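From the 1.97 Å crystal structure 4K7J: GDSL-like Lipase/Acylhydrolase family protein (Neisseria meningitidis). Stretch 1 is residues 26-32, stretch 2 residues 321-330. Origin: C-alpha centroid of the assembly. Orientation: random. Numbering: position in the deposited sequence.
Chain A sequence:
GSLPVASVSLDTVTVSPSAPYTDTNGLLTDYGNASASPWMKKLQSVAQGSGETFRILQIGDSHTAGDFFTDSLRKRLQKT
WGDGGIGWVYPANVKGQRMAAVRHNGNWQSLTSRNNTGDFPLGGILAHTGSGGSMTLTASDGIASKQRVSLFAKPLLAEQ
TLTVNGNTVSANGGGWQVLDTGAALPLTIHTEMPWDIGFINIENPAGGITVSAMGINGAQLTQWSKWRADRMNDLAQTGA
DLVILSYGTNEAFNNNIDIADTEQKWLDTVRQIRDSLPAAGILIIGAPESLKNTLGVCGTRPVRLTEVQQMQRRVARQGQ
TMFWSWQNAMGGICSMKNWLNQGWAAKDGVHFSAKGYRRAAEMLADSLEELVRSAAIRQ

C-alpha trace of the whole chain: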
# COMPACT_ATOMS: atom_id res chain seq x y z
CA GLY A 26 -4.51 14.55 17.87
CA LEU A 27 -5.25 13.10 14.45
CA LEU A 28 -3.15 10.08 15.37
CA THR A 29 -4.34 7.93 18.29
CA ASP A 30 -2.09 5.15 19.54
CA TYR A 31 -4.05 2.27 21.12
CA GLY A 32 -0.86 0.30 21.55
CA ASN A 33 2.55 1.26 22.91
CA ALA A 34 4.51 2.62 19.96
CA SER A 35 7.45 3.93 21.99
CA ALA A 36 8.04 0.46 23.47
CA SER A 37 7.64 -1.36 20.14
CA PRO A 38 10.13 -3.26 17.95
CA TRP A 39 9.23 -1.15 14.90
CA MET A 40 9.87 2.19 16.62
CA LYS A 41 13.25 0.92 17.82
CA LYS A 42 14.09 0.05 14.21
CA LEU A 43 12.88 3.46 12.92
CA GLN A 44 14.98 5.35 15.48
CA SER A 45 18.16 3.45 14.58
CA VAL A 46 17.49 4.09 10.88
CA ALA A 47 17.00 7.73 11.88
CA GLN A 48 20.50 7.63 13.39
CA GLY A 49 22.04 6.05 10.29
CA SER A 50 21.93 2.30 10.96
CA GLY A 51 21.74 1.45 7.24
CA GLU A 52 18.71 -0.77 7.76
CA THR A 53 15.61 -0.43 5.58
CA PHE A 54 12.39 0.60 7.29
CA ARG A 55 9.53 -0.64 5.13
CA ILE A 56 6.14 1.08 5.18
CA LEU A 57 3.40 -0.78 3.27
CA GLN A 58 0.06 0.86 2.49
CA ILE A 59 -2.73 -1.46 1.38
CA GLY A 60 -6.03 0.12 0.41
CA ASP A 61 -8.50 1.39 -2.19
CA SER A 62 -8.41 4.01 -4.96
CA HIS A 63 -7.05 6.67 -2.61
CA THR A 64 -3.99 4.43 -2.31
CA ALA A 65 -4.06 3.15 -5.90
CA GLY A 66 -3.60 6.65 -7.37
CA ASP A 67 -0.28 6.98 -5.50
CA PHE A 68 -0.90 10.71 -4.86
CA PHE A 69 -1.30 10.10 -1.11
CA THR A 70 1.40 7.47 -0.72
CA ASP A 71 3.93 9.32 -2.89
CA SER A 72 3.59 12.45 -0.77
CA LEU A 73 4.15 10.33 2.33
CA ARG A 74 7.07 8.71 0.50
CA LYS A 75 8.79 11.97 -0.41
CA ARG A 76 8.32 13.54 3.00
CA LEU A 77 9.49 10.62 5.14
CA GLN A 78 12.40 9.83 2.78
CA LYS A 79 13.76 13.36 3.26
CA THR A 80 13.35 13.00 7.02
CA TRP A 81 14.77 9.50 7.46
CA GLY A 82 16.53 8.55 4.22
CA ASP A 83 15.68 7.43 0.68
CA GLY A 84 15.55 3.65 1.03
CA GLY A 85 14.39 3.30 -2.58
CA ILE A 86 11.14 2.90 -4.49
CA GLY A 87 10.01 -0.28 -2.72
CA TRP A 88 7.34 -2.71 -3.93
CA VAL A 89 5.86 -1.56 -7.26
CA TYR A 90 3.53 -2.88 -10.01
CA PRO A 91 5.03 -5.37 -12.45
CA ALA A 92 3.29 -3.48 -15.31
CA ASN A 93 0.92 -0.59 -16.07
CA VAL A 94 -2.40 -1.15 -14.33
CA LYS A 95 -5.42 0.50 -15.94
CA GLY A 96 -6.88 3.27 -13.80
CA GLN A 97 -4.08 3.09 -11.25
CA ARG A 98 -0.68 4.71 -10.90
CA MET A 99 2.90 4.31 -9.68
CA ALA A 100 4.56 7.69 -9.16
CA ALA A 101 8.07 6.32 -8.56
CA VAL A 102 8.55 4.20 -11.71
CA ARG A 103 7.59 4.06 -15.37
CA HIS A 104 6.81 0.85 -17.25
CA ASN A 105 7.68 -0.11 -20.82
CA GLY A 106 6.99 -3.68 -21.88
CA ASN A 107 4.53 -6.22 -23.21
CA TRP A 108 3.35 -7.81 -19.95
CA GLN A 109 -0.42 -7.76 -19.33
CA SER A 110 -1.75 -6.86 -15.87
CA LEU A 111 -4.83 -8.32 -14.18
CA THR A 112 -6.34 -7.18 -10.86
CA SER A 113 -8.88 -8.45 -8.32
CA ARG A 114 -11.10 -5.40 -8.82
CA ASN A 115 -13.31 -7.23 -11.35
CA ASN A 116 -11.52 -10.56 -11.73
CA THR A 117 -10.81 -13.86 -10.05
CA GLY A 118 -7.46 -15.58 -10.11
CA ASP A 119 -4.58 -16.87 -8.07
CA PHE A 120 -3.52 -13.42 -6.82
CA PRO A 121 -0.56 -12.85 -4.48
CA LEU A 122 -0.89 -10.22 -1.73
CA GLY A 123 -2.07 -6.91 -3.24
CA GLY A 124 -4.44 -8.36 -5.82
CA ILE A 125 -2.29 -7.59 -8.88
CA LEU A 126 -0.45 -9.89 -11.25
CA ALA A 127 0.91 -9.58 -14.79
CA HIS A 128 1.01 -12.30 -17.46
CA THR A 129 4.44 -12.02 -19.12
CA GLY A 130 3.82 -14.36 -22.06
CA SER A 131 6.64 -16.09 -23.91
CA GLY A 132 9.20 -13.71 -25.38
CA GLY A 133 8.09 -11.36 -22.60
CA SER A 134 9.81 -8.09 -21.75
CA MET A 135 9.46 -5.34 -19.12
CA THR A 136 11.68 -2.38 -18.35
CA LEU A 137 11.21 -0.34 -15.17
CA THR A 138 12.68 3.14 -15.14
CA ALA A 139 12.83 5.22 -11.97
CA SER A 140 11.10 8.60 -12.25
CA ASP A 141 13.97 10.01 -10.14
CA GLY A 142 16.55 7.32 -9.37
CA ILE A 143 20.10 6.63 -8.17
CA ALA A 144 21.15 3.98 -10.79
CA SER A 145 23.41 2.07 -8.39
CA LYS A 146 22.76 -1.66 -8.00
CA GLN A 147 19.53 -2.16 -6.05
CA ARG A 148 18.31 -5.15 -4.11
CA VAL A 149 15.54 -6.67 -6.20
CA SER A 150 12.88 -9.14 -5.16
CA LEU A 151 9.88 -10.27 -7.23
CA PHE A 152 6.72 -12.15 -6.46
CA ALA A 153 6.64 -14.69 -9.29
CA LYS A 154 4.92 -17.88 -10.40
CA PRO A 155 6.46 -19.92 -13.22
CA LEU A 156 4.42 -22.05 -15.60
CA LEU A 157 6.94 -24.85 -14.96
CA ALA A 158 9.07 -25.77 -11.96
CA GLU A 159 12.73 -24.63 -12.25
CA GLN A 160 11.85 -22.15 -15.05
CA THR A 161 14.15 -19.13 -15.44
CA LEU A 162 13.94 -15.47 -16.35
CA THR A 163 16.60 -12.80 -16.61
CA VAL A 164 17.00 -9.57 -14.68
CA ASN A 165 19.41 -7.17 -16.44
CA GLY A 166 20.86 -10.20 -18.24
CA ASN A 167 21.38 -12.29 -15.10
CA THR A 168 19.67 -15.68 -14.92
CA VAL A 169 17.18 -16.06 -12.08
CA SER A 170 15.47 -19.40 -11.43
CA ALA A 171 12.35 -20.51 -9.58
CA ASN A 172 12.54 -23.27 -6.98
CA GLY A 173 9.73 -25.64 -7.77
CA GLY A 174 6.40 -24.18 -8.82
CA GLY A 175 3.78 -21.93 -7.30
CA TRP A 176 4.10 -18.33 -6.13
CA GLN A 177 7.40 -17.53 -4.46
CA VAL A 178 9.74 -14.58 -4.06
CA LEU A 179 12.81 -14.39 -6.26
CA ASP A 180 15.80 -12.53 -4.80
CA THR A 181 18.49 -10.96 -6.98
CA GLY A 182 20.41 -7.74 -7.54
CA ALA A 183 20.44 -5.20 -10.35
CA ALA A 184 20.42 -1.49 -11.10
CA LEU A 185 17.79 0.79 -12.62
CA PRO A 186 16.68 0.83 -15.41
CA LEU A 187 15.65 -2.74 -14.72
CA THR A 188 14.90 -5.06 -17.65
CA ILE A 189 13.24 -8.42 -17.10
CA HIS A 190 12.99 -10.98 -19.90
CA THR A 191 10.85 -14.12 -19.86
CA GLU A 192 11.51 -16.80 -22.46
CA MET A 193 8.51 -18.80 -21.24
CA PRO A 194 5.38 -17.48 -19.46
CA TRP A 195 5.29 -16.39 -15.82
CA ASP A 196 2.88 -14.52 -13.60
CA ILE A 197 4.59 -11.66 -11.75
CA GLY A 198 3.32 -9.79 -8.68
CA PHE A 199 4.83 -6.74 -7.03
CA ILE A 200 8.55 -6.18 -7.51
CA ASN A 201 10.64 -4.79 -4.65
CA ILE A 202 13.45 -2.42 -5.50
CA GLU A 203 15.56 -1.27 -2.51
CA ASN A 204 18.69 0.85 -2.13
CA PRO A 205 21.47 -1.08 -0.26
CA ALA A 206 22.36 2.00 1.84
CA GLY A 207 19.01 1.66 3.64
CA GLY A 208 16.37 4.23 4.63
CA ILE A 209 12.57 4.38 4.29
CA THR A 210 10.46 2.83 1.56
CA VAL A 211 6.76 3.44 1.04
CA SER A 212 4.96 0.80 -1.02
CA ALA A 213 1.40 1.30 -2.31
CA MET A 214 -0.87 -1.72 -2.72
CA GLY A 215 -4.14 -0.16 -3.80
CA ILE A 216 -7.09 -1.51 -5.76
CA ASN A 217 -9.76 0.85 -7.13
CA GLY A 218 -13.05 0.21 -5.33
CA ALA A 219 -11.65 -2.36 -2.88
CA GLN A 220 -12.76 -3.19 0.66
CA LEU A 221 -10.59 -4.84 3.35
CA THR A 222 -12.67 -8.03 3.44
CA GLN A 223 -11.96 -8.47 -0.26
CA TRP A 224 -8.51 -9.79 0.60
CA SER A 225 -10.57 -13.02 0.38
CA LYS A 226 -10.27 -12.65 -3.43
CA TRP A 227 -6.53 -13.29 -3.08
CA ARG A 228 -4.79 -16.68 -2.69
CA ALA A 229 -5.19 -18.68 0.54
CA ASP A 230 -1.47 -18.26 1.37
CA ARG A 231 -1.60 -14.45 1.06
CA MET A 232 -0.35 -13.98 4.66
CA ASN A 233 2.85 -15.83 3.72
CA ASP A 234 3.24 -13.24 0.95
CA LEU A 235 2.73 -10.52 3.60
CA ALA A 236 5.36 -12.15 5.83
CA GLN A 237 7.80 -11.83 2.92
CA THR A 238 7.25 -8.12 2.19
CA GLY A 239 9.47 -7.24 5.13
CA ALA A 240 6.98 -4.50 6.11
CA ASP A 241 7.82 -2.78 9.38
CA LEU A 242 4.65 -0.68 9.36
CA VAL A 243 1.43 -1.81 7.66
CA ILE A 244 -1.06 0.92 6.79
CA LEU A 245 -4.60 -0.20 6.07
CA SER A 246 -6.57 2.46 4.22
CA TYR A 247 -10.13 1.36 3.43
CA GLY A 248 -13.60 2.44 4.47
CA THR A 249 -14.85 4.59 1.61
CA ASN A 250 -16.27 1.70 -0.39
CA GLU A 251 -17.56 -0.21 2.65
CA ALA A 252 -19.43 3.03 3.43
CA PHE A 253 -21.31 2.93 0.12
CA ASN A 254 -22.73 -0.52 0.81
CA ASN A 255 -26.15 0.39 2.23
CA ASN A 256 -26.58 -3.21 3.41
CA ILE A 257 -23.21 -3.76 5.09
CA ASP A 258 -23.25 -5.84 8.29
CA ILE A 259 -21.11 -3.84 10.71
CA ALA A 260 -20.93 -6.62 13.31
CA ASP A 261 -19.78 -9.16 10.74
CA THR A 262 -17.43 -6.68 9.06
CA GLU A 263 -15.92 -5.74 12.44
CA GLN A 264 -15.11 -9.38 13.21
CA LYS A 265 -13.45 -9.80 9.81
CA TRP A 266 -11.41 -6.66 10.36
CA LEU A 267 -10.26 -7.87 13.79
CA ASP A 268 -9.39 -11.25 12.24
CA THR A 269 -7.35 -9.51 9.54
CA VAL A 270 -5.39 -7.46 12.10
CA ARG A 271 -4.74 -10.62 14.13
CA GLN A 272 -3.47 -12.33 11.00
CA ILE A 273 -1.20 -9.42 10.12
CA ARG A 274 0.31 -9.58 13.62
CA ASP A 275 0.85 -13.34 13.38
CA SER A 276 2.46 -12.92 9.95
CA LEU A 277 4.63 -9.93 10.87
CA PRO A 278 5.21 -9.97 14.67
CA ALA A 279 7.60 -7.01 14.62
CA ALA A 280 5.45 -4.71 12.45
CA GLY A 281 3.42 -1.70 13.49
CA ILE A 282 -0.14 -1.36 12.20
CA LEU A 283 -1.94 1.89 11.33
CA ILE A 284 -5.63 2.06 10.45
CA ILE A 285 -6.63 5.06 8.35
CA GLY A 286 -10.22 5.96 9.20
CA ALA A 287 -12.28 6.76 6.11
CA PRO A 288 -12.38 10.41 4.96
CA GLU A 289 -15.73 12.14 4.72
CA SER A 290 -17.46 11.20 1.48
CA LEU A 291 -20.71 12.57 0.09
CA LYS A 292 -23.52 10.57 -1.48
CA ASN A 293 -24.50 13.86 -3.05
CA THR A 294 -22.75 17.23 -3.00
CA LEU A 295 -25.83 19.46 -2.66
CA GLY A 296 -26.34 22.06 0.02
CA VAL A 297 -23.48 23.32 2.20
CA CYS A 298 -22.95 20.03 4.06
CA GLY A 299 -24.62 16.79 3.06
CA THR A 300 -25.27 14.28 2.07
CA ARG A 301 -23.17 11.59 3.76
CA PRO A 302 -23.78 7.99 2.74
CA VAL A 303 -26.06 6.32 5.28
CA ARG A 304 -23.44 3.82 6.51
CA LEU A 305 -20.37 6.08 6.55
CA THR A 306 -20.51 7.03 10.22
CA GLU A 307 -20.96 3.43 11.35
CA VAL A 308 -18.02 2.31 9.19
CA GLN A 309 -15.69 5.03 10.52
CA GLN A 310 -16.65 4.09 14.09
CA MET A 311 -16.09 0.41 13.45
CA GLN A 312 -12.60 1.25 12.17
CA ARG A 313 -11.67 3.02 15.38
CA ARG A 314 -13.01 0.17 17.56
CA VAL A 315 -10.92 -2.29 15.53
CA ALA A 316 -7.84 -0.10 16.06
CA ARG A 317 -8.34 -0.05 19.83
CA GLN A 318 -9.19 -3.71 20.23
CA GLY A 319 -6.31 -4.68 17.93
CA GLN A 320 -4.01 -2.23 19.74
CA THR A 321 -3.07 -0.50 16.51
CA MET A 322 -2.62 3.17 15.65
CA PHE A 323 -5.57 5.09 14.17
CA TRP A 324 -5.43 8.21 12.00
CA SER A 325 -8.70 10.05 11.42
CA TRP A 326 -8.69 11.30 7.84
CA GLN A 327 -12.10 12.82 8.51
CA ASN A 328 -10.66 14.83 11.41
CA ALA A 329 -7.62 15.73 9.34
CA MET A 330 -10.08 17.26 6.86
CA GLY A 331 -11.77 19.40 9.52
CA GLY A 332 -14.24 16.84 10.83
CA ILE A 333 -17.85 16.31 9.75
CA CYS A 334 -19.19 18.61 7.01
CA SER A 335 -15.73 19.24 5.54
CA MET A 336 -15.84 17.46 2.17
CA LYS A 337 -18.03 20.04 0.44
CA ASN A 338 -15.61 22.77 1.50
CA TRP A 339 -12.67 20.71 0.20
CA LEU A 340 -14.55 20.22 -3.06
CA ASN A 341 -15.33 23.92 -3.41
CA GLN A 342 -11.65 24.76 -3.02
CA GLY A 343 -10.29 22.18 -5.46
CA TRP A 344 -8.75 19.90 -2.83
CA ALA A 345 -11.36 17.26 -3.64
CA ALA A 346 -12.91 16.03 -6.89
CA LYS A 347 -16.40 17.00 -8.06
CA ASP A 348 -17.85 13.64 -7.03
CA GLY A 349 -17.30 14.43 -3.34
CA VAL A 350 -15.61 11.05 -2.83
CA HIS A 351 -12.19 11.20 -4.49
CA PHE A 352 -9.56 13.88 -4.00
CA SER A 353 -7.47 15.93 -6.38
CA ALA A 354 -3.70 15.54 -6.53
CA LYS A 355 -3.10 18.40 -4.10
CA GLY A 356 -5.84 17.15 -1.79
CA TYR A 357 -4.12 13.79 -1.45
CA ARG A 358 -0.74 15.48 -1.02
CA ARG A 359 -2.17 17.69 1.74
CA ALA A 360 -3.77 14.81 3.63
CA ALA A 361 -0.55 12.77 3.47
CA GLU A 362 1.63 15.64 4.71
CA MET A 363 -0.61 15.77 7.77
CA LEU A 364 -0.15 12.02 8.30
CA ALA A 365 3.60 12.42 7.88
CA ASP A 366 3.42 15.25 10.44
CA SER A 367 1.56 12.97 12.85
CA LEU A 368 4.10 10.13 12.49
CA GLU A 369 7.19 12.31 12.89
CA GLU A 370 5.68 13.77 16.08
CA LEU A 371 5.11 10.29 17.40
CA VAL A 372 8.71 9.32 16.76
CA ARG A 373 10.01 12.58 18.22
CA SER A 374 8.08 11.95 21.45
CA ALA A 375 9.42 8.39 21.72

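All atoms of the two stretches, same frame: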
# COMPACT_ATOMS: atom_id res chain seq x y z
N GLY A 26 -3.69 13.74 18.75
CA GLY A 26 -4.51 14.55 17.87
C GLY A 26 -5.17 13.72 16.80
O GLY A 26 -6.08 12.93 17.09
N LEU A 27 -4.72 13.88 15.56
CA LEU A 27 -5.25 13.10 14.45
C LEU A 27 -4.85 11.64 14.61
O LEU A 27 -5.60 10.74 14.23
CB LEU A 27 -4.70 13.62 13.13
CG LEU A 27 -5.04 15.06 12.77
CD1 LEU A 27 -4.43 15.42 11.42
CD2 LEU A 27 -6.54 15.26 12.76
N LEU A 28 -3.67 11.43 15.17
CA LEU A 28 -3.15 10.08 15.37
C LEU A 28 -3.41 9.61 16.81
O LEU A 28 -2.97 10.25 17.77
CB LEU A 28 -1.65 10.05 15.04
CG LEU A 28 -0.93 8.70 15.10
CD1 LEU A 28 -1.59 7.70 14.17
CD2 LEU A 28 0.55 8.87 14.75
N THR A 29 -4.11 8.50 16.96
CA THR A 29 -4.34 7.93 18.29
C THR A 29 -3.64 6.59 18.36
O THR A 29 -3.86 5.71 17.53
CB THR A 29 -5.84 7.72 18.60
OG1 THR A 29 -6.55 8.96 18.48
CG2 THR A 29 -6.02 7.16 20.00
N ASP A 30 -2.77 6.43 19.36
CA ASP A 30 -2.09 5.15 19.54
C ASP A 30 -2.76 4.30 20.62
O ASP A 30 -2.69 4.62 21.79
CB ASP A 30 -0.62 5.36 19.88
CG ASP A 30 0.14 4.06 20.01
OD1 ASP A 30 -0.38 3.00 19.59
OD2 ASP A 30 1.27 4.09 20.55
N TYR A 31 -3.39 3.20 20.20
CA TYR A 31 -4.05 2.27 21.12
C TYR A 31 -3.14 1.14 21.55
O TYR A 31 -3.57 0.20 22.22
CB TYR A 31 -5.32 1.69 20.49
CG TYR A 31 -6.37 2.74 20.28
CD1 TYR A 31 -7.03 3.31 21.36
CD2 TYR A 31 -6.68 3.19 19.00
CE1 TYR A 31 -7.99 4.29 21.17
CE2 TYR A 31 -7.63 4.18 18.81
CZ TYR A 31 -8.30 4.71 19.90
OH TYR A 31 -9.24 5.69 19.72
N GLY A 32 -1.89 1.22 21.11
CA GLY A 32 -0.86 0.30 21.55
C GLY A 32 0.20 1.07 22.32
O GLY A 32 -0.11 2.03 23.04
N THR A 321 -3.79 -1.11 17.62
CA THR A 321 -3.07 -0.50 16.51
C THR A 321 -3.09 1.02 16.67
O THR A 321 -3.65 1.55 17.64
CB THR A 321 -3.72 -0.86 15.17
OG1 THR A 321 -4.80 0.04 14.90
CG2 THR A 321 -4.27 -2.28 15.22
N MET A 322 -2.47 1.72 15.74
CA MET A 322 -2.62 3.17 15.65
C MET A 322 -3.82 3.47 14.76
O MET A 322 -4.22 2.62 13.96
CB MET A 322 -1.37 3.80 15.08
CG MET A 322 -0.18 3.74 16.05
SD MET A 322 1.34 4.29 15.26
CE MET A 322 1.65 2.92 14.14
N PHE A 323 -4.41 4.65 14.94
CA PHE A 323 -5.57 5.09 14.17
C PHE A 323 -5.39 6.55 13.78
O PHE A 323 -5.12 7.40 14.62
CB PHE A 323 -6.85 4.91 15.00
CG PHE A 323 -8.11 5.34 14.28
CD1 PHE A 323 -8.74 4.49 13.39
CD2 PHE A 323 -8.67 6.59 14.52
CE1 PHE A 323 -9.89 4.87 12.73
CE2 PHE A 323 -9.82 6.98 13.87
CZ PHE A 323 -10.43 6.12 12.98
N TRP A 324 -5.51 6.85 12.48
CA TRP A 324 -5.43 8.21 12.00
C TRP A 324 -6.75 8.61 11.37
O TRP A 324 -7.20 7.98 10.41
CB TRP A 324 -4.30 8.35 10.99
CG TRP A 324 -3.95 9.75 10.63
CD1 TRP A 324 -3.24 10.64 11.38
CD2 TRP A 324 -4.25 10.42 9.39
NE1 TRP A 324 -3.10 11.82 10.71
CE2 TRP A 324 -3.70 11.71 9.48
CE3 TRP A 324 -4.92 10.04 8.23
CZ2 TRP A 324 -3.81 12.64 8.44
CZ3 TRP A 324 -5.03 10.97 7.20
CH2 TRP A 324 -4.48 12.25 7.32
N SER A 325 -7.39 9.64 11.92
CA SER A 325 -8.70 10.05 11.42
C SER A 325 -8.58 11.02 10.26
O SER A 325 -8.39 12.23 10.46
CB SER A 325 -9.55 10.69 12.52
OG SER A 325 -10.74 11.21 11.95
N TRP A 326 -8.70 10.49 9.05
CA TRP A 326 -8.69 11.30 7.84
C TRP A 326 -9.85 12.27 7.88
O TRP A 326 -9.72 13.42 7.46
CB TRP A 326 -8.78 10.38 6.62
CG TRP A 326 -8.41 10.99 5.31
CD1 TRP A 326 -8.36 12.32 5.00
CD2 TRP A 326 -8.02 10.28 4.13
NE1 TRP A 326 -7.97 12.48 3.69
CE2 TRP A 326 -7.76 11.25 3.13
CE3 TRP A 326 -7.86 8.92 3.81
CZ2 TRP A 326 -7.36 10.89 1.84
CZ3 TRP A 326 -7.47 8.58 2.52
CH2 TRP A 326 -7.22 9.56 1.56
N GLN A 327 -11.00 11.85 8.40
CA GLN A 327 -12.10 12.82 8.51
C GLN A 327 -11.71 14.00 9.41
O GLN A 327 -11.98 15.15 9.07
CB GLN A 327 -13.43 12.20 8.94
CG GLN A 327 -14.53 13.27 9.10
CD GLN A 327 -15.93 12.70 9.23
OE1 GLN A 327 -16.48 12.15 8.28
NE2 GLN A 327 -16.52 12.87 10.41
N ASN A 328 -11.06 13.73 10.54
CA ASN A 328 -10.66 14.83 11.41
C ASN A 328 -9.56 15.67 10.80
O ASN A 328 -9.58 16.89 10.92
CB ASN A 328 -10.30 14.38 12.83
CG ASN A 328 -11.52 14.06 13.65
OD1 ASN A 328 -12.64 14.46 13.30
ND2 ASN A 328 -11.33 13.33 14.74
N ALA A 329 -8.62 15.01 10.12
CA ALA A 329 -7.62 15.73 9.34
C ALA A 329 -8.25 16.72 8.37
O ALA A 329 -7.67 17.77 8.11
CB ALA A 329 -6.73 14.75 8.56
N MET A 330 -9.42 16.39 7.83
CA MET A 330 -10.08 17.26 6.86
C MET A 330 -10.80 18.45 7.51
O MET A 330 -11.21 19.38 6.82
CB MET A 330 -11.10 16.48 6.03
CG MET A 330 -10.51 15.57 4.97
SD MET A 330 -11.82 14.53 4.30
CE MET A 330 -12.81 15.75 3.42
O HOH W 1 -8.81 12.15 15.69

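The strongest polar interactions between these two stretches are backbone hydrogen bonds of an antiparallel pairing between strand 28-30 and the strand that begins at Met322, whose axes approach to 4.7 Å with 161° between their N-to-C directions. At its centre, Thr29 and Phe323 form a hydrogen-bonded pair that exchanges two bonds: Thr29 N donates to Phe323 O at 2.8 Å with an N-H...O angle of 174°, nearly linear, and Phe323 N donates to Thr29 O at 2.9 Å with a more bent angle of 147°. Two further bonds extend the ladder in both directions. Ser325 N donates to Leu27 O at 3.1 Å (162°), and Tyr31 N donates to Thr321 O at 3.1 Å (148°), so the ladder runs past the three residues of strand 28-30 on both sides.

The CA-CA spacings agree with this register. The hydrogen-bonded pair Thr29-Phe323 has its CA atoms 5.2 Å apart, whereas the non-hydrogen-bonded pairs are closer, with Leu28 CA to Trp324 CA at 4.5 Å and Asp30 CA to Met322 CA at 4.4 Å. At such pairs the CA atoms face inward and can approach carbonyls of the opposing strand. Trp324 CA lies 3.4 Å from Leu27 O with an angle of 155° at the hydrogen, and Leu28 CA lies 3.4 Å from Phe323 O at 143°. Both carbonyls thus accept an N-H bond and a CA-H contact together. By contrast, Leu27 O and Phe323 O, 3.4 Å apart, are two acceptors and do not bond.

Side-chain hydrogen bonds within each stretch support its local conformation. Asp30 OD1 accepts from Gly32 N at 2.8 Å (151°), tying the end of strand 28-30 to the turn that follows. In the other stretch Ser325 occupies the N-cap position: Ser325 OG accepts from Asn328 N at 2.9 Å (156°), satisfying an amide in the first turn of the helix. Its backbone amide meanwhile bonds to Leu27, so one residue serves both the sheet and the helix. A water bridges the same region, donating to Gly26 O at 3.2 Å and accepting from Asn328 ND2 at 2.9 Å.

Packing surrounds this polar framework, and 568 Å² is buried in total. Leu27 has the largest area covered by the opposing stretch, 119 Å². Leu27 CB is 3.8 Å from Trp324 CD1, while Leu27 CD1 is 3.7 Å from Ala329 CB and Leu27 CD2 is 3.9 Å from Asn328 CB; the side chain therefore spans from the indole to the helix. Leu28, Asp30, Met322 and Trp324 direct their side chains to one face of the sheet, where Leu28 CD1 meets Met322 CB and Leu28 CB meets Trp324 CD1, both at 4.0 Å. Thr29 and Phe323 point to the other face. Tyr31 CE2 approaches Phe323 CB at 4.0 Å, with that CB at the edge of the tyrosine ring, near its plane.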